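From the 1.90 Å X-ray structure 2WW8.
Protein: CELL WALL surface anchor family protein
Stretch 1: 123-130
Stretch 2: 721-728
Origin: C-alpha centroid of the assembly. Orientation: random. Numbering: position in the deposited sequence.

Stretch 1 (123-130) KNGRTTVQ
Stretch 2 (721-728) VRKYPEIT

Two strands can run side by side without forming a sheet, leaving side chains and a water to fill the gap. In this cell wall surface anchor family protein, the strand containing Thr127 to Val129 runs beside the one through Tyr724 to Thr728, which continues onward, in nearly the same direction (25°), axes 6.7 Å apart at closest approach. Thr127 CA sits 6.6 Å from Tyr724 CA, and Arg126 CA 7.3 Å from Arg722 CA. No direct hydrogen bond crosses; instead, one water accepts from Thr127 N (3.0 Å) and donates to Lys723 O (2.7 Å).

Extended backbones (phi/psi -105/120 at Thr127, -99/108 at Val129, -73/135 at Pro725, -81/131 at Ile727) alternate the side chains. Thr127 and Val129 point toward the partner, Thr128 away; on the other strand, Pro725 and Ile727 point inward and Glu726 outward. Pro725, C-gamma endo, places CG 3.3 Å from Thr127 O and 3.5 Å from Thr127 CG2. Thr127 in m (-62°) sets CG2 anti to N, against that ring, while OG1 stays clear and bonds elsewhere in the structure. Val129, in t (-175°), reaches both apolar neighbours: CG2 lies 4.1 Å from Pro725 CB, and CG1 3.8 Å from Ile727 CD1, which m chi1 (-54°) and off-well chi2 (133°) bring there.

The residues before the strands form a polar end. Gly125 adopts phi/psi 82/13, a positive phi favouring glycine, and Asn124, in p (70°), accepts from Arg126 N through OD1 (3.1 Å). Arg722 extends through t chi1 and chi2 (-152°, 172°), then bends at chi3 (-97°), bringing one guanidinium face beneath Arg126 CB. Arg126 keeps chi1 in t (157°), and off-well chi2 and chi3 (100°, 137°) place CD 3.5 Å from Arg722 NH1. Its NH1 is 4.0 Å from Arg722 NH1, a like-charge approach without attraction. Asn124 ND2 and Arg722 NH2, 3.4 Å apart, are both donors; each is satisfied elsewhere.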

ATOM      1  N   LYS A 123      34.493 -12.674  15.922  1.00 16.83           N
ATOM      2  CA  LYS A 123      33.414 -13.656  15.781  1.00 17.27           C
ATOM      3  C   LYS A 123      32.425 -13.431  14.622  1.00 16.85           C
ATOM      4  O   LYS A 123      31.915 -14.416  14.092  1.00 16.49           O
ATOM      5  CB  LYS A 123      32.661 -13.855  17.100  1.00 17.55           C
ATOM      6  CG  LYS A 123      33.597 -13.999  18.272  1.00 18.52           C
ATOM      7  CD  LYS A 123      32.945 -14.762  19.406  1.00 19.68           C
ATOM      8  CE  LYS A 123      34.043 -15.100  20.399  1.00 20.94           C
ATOM      9  NZ  LYS A 123      33.648 -14.763  21.791  1.00 20.74           N
ATOM     10  N   ASN A 124      32.175 -12.168  14.249  1.00 15.90           N
ATOM     11  CA  ASN A 124      31.378 -11.774  13.072  1.00 15.13           C
ATOM     12  C   ASN A 124      32.090 -11.594  11.716  1.00 14.88           C
ATOM     13  O   ASN A 124      31.495 -11.086  10.760  1.00 13.10           O
ATOM     14  CB  ASN A 124      30.609 -10.482  13.389  1.00 15.44           C
ATOM     15  CG  ASN A 124      31.514  -9.264  13.506  1.00 15.84           C
ATOM     16  OD1 ASN A 124      32.729  -9.360  13.362  1.00 13.29           O
ATOM     17  ND2 ASN A 124      30.921  -8.106  13.773  1.00 16.00           N
ATOM     18  N   GLY A 125      33.367 -11.988  11.647  1.00 15.28           N
ATOM     19  CA  GLY A 125      34.180 -11.897  10.430  1.00 15.95           C
ATOM     20  C   GLY A 125      34.825 -10.559  10.109  1.00 16.08           C
ATOM     21  O   GLY A 125      35.326 -10.331   9.010  1.00 16.60           O
ATOM     22  N   ARG A 126      34.813  -9.661  11.082  1.00 16.06           N
ATOM     23  CA  ARG A 126      35.438  -8.356  10.952  1.00 16.50           C
ATOM     24  C   ARG A 126      36.960  -8.525  11.025  1.00 16.86           C
ATOM     25  O   ARG A 126      37.511  -8.986  12.036  1.00 16.03           O
ATOM     26  CB  ARG A 126      34.968  -7.507  12.120  1.00 16.06           C
ATOM     27  CG  ARG A 126      35.843  -6.360  12.485  1.00 19.54           C
ATOM     28  CD  ARG A 126      35.245  -5.131  11.889  1.00 25.02           C
ATOM     29  NE  ARG A 126      35.319  -4.081  12.888  1.00 30.32           N
ATOM     30  CZ  ARG A 126      34.455  -3.911  13.888  1.00 33.63           C
ATOM     31  NH1 ARG A 126      33.400  -4.705  14.064  1.00 32.32           N
ATOM     32  NH2 ARG A 126      34.661  -2.902  14.729  1.00 36.65           N
ATOM     33  N   THR A 127      37.626  -8.136   9.944  1.00 16.94           N
ATOM     34  CA  THR A 127      39.070  -8.343   9.805  1.00 17.13           C
ATOM     35  C   THR A 127      39.851  -7.049  10.008  1.00 18.22           C
ATOM     36  O   THR A 127      39.687  -6.085   9.252  1.00 17.14           O
ATOM     37  CB  THR A 127      39.401  -8.880   8.401  1.00 16.90           C
ATOM     38  OG1 THR A 127      38.755 -10.144   8.218  1.00 14.24           O
ATOM     39  CG2 THR A 127      40.923  -9.029   8.222  1.00 17.52           C
ATOM     40  N   THR A 128      40.722  -7.050  11.012  1.00 19.79           N
ATOM     41  CA  THR A 128      41.538  -5.870  11.310  1.00 22.22           C
ATOM     42  C   THR A 128      43.041  -6.182  11.247  1.00 23.56           C
ATOM     43  O   THR A 128      43.490  -7.204  11.775  1.00 23.46           O
ATOM     44  CB  THR A 128      41.168  -5.324  12.708  1.00 22.20           C
ATOM     45  OG1 THR A 128      39.743  -5.201  12.795  1.00 23.24           O
ATOM     46  CG2 THR A 128      41.829  -3.984  13.006  1.00 22.66           C
ATOM     47  N   VAL A 129      43.821  -5.315  10.610  1.00 24.80           N
ATOM     48  CA  VAL A 129      45.275  -5.467  10.650  1.00 27.09           C
ATOM     49  C   VAL A 129      45.812  -4.501  11.708  1.00 28.48           C
ATOM     50  O   VAL A 129      45.778  -3.300  11.465  1.00 28.93           O
ATOM     51  CB  VAL A 129      45.889  -5.200   9.261  1.00 26.98           C
ATOM     52  CG1 VAL A 129      47.396  -5.468   9.267  1.00 28.08           C
ATOM     53  CG2 VAL A 129      45.194  -6.060   8.204  1.00 26.66           C
ATOM     54  N   GLN A 130      46.273  -5.002  12.860  1.00 30.10           N
ATOM     55  CA  GLN A 130      46.490  -4.165  14.056  1.00 31.79           C
ATOM     56  C   GLN A 130      47.520  -3.052  13.868  1.00 32.11           C
ATOM     57  O   GLN A 130      48.552  -3.267  13.234  1.00 32.17           O
ATOM     58  CB  GLN A 130      46.823  -5.013  15.298  1.00 32.37           C
ATOM     59  CG  GLN A 130      45.632  -5.785  15.900  1.00 35.87           C
ATOM     60  CD  GLN A 130      44.585  -4.873  16.564  1.00 40.88           C
ATOM     61  OE1 GLN A 130      43.631  -4.404  15.922  1.00 41.00           O
ATOM     62  NE2 GLN A 130      44.764  -4.622  17.862  1.00 41.10           N
ATOM     63  N   VAL A 721      27.359  -5.963   3.462  1.00 15.12           N
ATOM     64  CA  VAL A 721      28.515  -6.834   3.217  1.00 14.77           C
ATOM     65  C   VAL A 721      29.728  -6.085   3.761  1.00 15.68           C
ATOM     66  O   VAL A 721      29.909  -4.896   3.467  1.00 16.15           O
ATOM     67  CB  VAL A 721      28.686  -7.220   1.718  1.00 15.44           C
ATOM     68  CG1 VAL A 721      28.828  -5.997   0.818  1.00 13.79           C
ATOM     69  CG2 VAL A 721      29.918  -8.110   1.509  1.00 15.63           C
ATOM     70  N   ARG A 722      30.525  -6.745   4.589  1.00 14.58           N
ATOM     71  CA  ARG A 722      31.582  -6.018   5.264  1.00 15.55           C
ATOM     72  C   ARG A 722      32.741  -5.731   4.299  1.00 15.19           C
ATOM     73  O   ARG A 722      33.050  -6.547   3.425  1.00 14.75           O
ATOM     74  CB  ARG A 722      32.033  -6.842   6.450  1.00 15.84           C
ATOM     75  CG  ARG A 722      32.587  -6.018   7.567  1.00 16.29           C
ATOM     76  CD  ARG A 722      32.767  -7.053   8.656  1.00 19.33           C
ATOM     77  NE  ARG A 722      31.644  -7.042   9.578  1.00 10.95           N
ATOM     78  CZ  ARG A 722      31.397  -5.987  10.342  1.00 12.49           C
ATOM     79  NH1 ARG A 722      32.197  -4.932  10.226  1.00 11.95           N
ATOM     80  NH2 ARG A 722      30.368  -5.974  11.182  1.00  9.08           N
ATOM     81  N   LYS A 723      33.351  -4.558   4.428  1.00 15.33           N
ATOM     82  CA  LYS A 723      34.562  -4.242   3.655  1.00 15.85           C
ATOM     83  C   LYS A 723      35.797  -4.965   4.182  1.00 15.55           C
ATOM     84  O   LYS A 723      35.923  -5.259   5.379  1.00 15.51           O
ATOM     85  CB  LYS A 723      34.829  -2.743   3.624  1.00 15.53           C
ATOM     86  CG  LYS A 723      33.908  -2.019   2.673  1.00 17.74           C
ATOM     87  CD  LYS A 723      33.883  -0.573   3.073  1.00 23.42           C
ATOM     88  CE  LYS A 723      32.773   0.189   2.377  1.00 28.98           C
ATOM     89  NZ  LYS A 723      33.379   1.524   2.047  1.00 31.10           N
ATOM     90  N   TYR A 724      36.718  -5.260   3.275  1.00 15.59           N
ATOM     91  CA  TYR A 724      37.926  -5.954   3.709  1.00 16.74           C
ATOM     92  C   TYR A 724      39.126  -5.007   3.690  1.00 16.61           C
ATOM     93  O   TYR A 724      39.184  -4.093   2.869  1.00 16.16           O
ATOM     94  CB  TYR A 724      38.162  -7.252   2.922  1.00 16.03           C
ATOM     95  CG  TYR A 724      38.431  -6.989   1.473  1.00 17.66           C
ATOM     96  CD1 TYR A 724      39.701  -6.583   1.057  1.00 17.72           C
ATOM     97  CD2 TYR A 724      37.419  -7.118   0.530  1.00 18.56           C
ATOM     98  CE1 TYR A 724      39.956  -6.311  -0.264  1.00 18.21           C
ATOM     99  CE2 TYR A 724      37.669  -6.856  -0.809  1.00 20.15           C
ATOM    100  CZ  TYR A 724      38.946  -6.460  -1.187  1.00 19.77           C
ATOM    101  OH  TYR A 724      39.233  -6.179  -2.497  1.00 22.23           O
ATOM    102  N   PRO A 725      40.074  -5.220   4.615  1.00 17.59           N
ATOM    103  CA  PRO A 725      41.345  -4.471   4.592  1.00 18.11           C
ATOM    104  C   PRO A 725      42.312  -4.877   3.477  1.00 18.58           C
ATOM    105  O   PRO A 725      42.514  -6.074   3.233  1.00 18.59           O
ATOM    106  CB  PRO A 725      41.956  -4.731   5.980  1.00 17.49           C
ATOM    107  CG  PRO A 725      41.331  -6.009   6.432  1.00 17.54           C
ATOM    108  CD  PRO A 725      39.986  -6.160   5.749  1.00 16.76           C
ATOM    109  N   GLU A 726      42.873  -3.864   2.812  1.00 18.92           N
ATOM    110  CA  GLU A 726      43.939  -3.996   1.826  1.00 19.16           C
ATOM    111  C   GLU A 726      45.188  -3.221   2.273  1.00 19.55           C
ATOM    112  O   GLU A 726      45.208  -1.983   2.288  1.00 19.34           O
ATOM    113  CB  GLU A 726      43.451  -3.574   0.436  1.00 18.38           C
ATOM    114  CG  GLU A 726      44.554  -3.360  -0.567  1.00 20.26           C
ATOM    115  CD  GLU A 726      44.166  -2.311  -1.580  1.00 22.32           C
ATOM    116  OE1 GLU A 726      43.363  -2.701  -2.455  1.00 22.28           O
ATOM    117  OE2 GLU A 726      44.653  -1.146  -1.499  1.00 18.63           O
ATOM    118  N   ILE A 727      46.221  -3.960   2.667  1.00 20.27           N
ATOM    119  CA  ILE A 727      47.543  -3.361   2.886  1.00 20.82           C
ATOM    120  C   ILE A 727      48.312  -3.181   1.582  1.00 20.49           C
ATOM    121  O   ILE A 727      48.404  -4.097   0.762  1.00 19.94           O
ATOM    122  CB  ILE A 727      48.463  -4.156   3.805  1.00 20.49           C
ATOM    123  CG1 ILE A 727      47.776  -4.440   5.130  1.00 21.97           C
ATOM    124  CG2 ILE A 727      49.672  -3.297   4.119  1.00 21.78           C
ATOM    125  CD1 ILE A 727      47.922  -5.873   5.552  1.00 25.67           C
ATOM    126  N   THR A 728      48.840  -1.974   1.406  1.00 20.34           N
ATOM    127  CA  THR A 728      49.767  -1.692   0.330  1.00 20.28           C
ATOM    128  C   THR A 728      51.176  -1.595   0.938  1.00 20.67           C
ATOM    129  O   THR A 728      51.445  -0.807   1.858  1.00 19.64           O
ATOM    130  CB  THR A 728      49.351  -0.476  -0.514  1.00 19.99           C
ATOM    131  OG1 THR A 728      48.080  -0.766  -1.102  1.00 20.48           O
ATOM    132  CG2 THR A 728      50.357  -0.207  -1.650  1.00 20.66           C
TER
HETATM  133  O   HOH W   1      36.537  -6.980   7.397  1.00  5.01           O